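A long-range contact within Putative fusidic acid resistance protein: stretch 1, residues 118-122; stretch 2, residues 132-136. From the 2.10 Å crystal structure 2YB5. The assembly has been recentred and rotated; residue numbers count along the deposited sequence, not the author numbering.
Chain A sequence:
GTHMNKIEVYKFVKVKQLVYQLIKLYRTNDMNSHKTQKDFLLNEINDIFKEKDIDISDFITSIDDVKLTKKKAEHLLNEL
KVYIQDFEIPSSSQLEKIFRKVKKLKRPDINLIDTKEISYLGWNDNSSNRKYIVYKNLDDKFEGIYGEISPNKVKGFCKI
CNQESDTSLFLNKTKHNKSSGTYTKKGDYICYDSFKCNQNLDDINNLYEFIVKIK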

# COMPACT_ATOMS: atom_id res chain seq x y z
N ILE A 118 1.24 -1.36 6.01
CA ILE A 118 1.47 -2.33 4.95
C ILE A 118 0.21 -3.05 4.51
O ILE A 118 -0.62 -3.45 5.32
CB ILE A 118 2.57 -3.36 5.31
CG1 ILE A 118 2.36 -3.97 6.68
CG2 ILE A 118 3.96 -2.72 5.23
CD1 ILE A 118 3.23 -5.22 6.89
N SER A 119 0.06 -3.14 3.19
CA SER A 119 -0.95 -3.95 2.55
C SER A 119 -0.35 -5.31 2.23
O SER A 119 -1.06 -6.30 2.11
CB SER A 119 -1.43 -3.29 1.27
OG SER A 119 -2.12 -2.09 1.57
N TYR A 120 0.96 -5.36 2.05
CA TYR A 120 1.65 -6.63 1.91
C TYR A 120 2.99 -6.60 2.62
O TYR A 120 3.62 -5.54 2.75
CB TYR A 120 1.82 -6.98 0.43
CG TYR A 120 2.88 -6.23 -0.32
CD1 TYR A 120 4.19 -6.67 -0.33
CD2 TYR A 120 2.55 -5.09 -1.08
CE1 TYR A 120 5.17 -5.97 -1.05
CE2 TYR A 120 3.50 -4.41 -1.77
CZ TYR A 120 4.81 -4.86 -1.77
OH TYR A 120 5.76 -4.17 -2.49
N LEU A 121 3.44 -7.76 3.06
CA LEU A 121 4.70 -7.87 3.78
C LEU A 121 5.81 -8.34 2.84
O LEU A 121 5.82 -9.50 2.41
CB LEU A 121 4.56 -8.85 4.95
CG LEU A 121 5.80 -8.98 5.83
CD1 LEU A 121 6.28 -7.60 6.30
CD2 LEU A 121 5.47 -9.89 7.01
N GLY A 122 6.74 -7.43 2.55
CA GLY A 122 7.84 -7.72 1.65
C GLY A 122 9.15 -7.53 2.36
O GLY A 122 9.40 -6.45 2.92
N TYR A 132 10.86 -12.01 -0.35
CA TYR A 132 9.66 -12.75 -0.02
C TYR A 132 8.52 -11.75 0.09
O TYR A 132 8.71 -10.65 0.61
CB TYR A 132 9.83 -13.42 1.34
CG TYR A 132 10.83 -14.53 1.38
CD1 TYR A 132 10.45 -15.82 1.06
CD2 TYR A 132 12.14 -14.30 1.75
CE1 TYR A 132 11.34 -16.84 1.11
CE2 TYR A 132 13.05 -15.33 1.80
CZ TYR A 132 12.64 -16.60 1.47
OH TYR A 132 13.52 -17.65 1.51
N ILE A 133 7.34 -12.13 -0.40
CA ILE A 133 6.15 -11.28 -0.34
C ILE A 133 4.98 -12.09 0.18
O ILE A 133 4.66 -13.12 -0.38
CB ILE A 133 5.82 -10.68 -1.73
CG1 ILE A 133 6.82 -9.57 -2.08
CG2 ILE A 133 4.38 -10.15 -1.77
CD1 ILE A 133 6.97 -9.31 -3.60
N VAL A 134 4.36 -11.64 1.27
CA VAL A 134 3.20 -12.30 1.86
C VAL A 134 2.04 -11.30 1.90
O VAL A 134 2.23 -10.11 2.16
CB VAL A 134 3.52 -12.85 3.28
CG1 VAL A 134 2.27 -13.35 4.00
CG2 VAL A 134 4.58 -13.98 3.19
N TYR A 135 0.85 -11.81 1.62
CA TYR A 135 -0.38 -11.03 1.55
C TYR A 135 -1.61 -11.92 1.76
O TYR A 135 -1.51 -13.16 1.77
CB TYR A 135 -0.47 -10.32 0.19
CG TYR A 135 -0.48 -11.28 -0.99
CD1 TYR A 135 -1.68 -11.80 -1.46
CD2 TYR A 135 0.70 -11.69 -1.60
CE1 TYR A 135 -1.70 -12.69 -2.53
CE2 TYR A 135 0.70 -12.59 -2.65
CZ TYR A 135 -0.52 -13.08 -3.11
OH TYR A 135 -0.57 -13.97 -4.14
N LYS A 136 -2.75 -11.27 1.93
CA LYS A 136 -4.05 -11.95 1.98
C LYS A 136 -4.70 -11.87 0.60
O LYS A 136 -4.70 -10.81 -0.02
CB LYS A 136 -4.97 -11.27 2.99
CG LYS A 136 -4.56 -11.44 4.44
CD LYS A 136 -4.82 -12.84 4.95
CE LYS A 136 -4.79 -12.89 6.47
NZ LYS A 136 -6.10 -12.48 7.09
O HOH W 1 -2.88 -8.29 2.42

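The two stretches run antiparallel, and a single residue pair, Leu121 with Val134, fastens their backbones together. Leu121 N donates to Val134 O at 2.8 Å, and Val134 N donates to Leu121 O at 2.8 Å; both bonds are nearly straight, with angles of 163° at the hydrogen. Next along the ladder, Gly122 and Ile133 form a non-hydrogen-bonded pair whose CA atoms lie 4.4 Å apart. Here the weaker CA-H...O contacts add to the ladder: Gly122 CA lies 3.2 Å from Tyr132 O, and Ile133 CA lies 3.3 Å from Leu121 O, which also accepts the bond from Val134 N.

The side chains of Leu121 and Val134 share one face of the sheet, with Leu121 CB 4.5 Å from Val134 CB. Leu121 is t at chi1 and p at chi2, a common leucine combination that keeps its two methyl groups clear of its own backbone. Val134 is t, the usual choice for valine, and its beta-branching suits the extended backbone of a strand. Apolar side chains suit this buried face because they need no polar partner, and the N and O of both residues are already paired with each other.

Ile133 points to the other face, where its neighbour across the ladder, Gly122, has no side chain. The space beside Gly122 is instead approached by the Tyr120 ring. Tyr120 adopts p at chi1 (76°), with chi2 at 87° setting the ring roughly perpendicular to the CA-CB-CG plane, and its ring runs along its own chain toward Gly122. An ideal CB on Gly122 would come within 3.1 Å of Tyr120 CE1, so glycine leaves room for the aromatic ring in this conformation. The ring also meets Ile133 obliquely, with Tyr120 CD1 3.8 Å from Ile133 CG2. Ile133, m at chi1 and t at chi2, supplies a branched aliphatic surface for that contact.

Tyr135 is also p at chi1 (60°), and its CB lies 4.1 Å from Tyr120 CB. The two tyrosines therefore touch near their backbones, while the end of the Tyr135 side chain leads away and its hydroxyl is hydrogen-bonded elsewhere in the structure. Tyr132, m at chi1, likewise sends its ring away, so its part in the contact comes from its backbone carbonyl.

Beyond the paired residues, a water continues the link between the stretches: the water O lies 2.7 Å from Ser119 O, to which it donates, and 3.0 Å from Lys136 N, from which it accepts. The end of the Lys136 side chain leads away, and its amine is hydrogen-bonded elsewhere in the structure; the link to Ser119 is made through its backbone N alone.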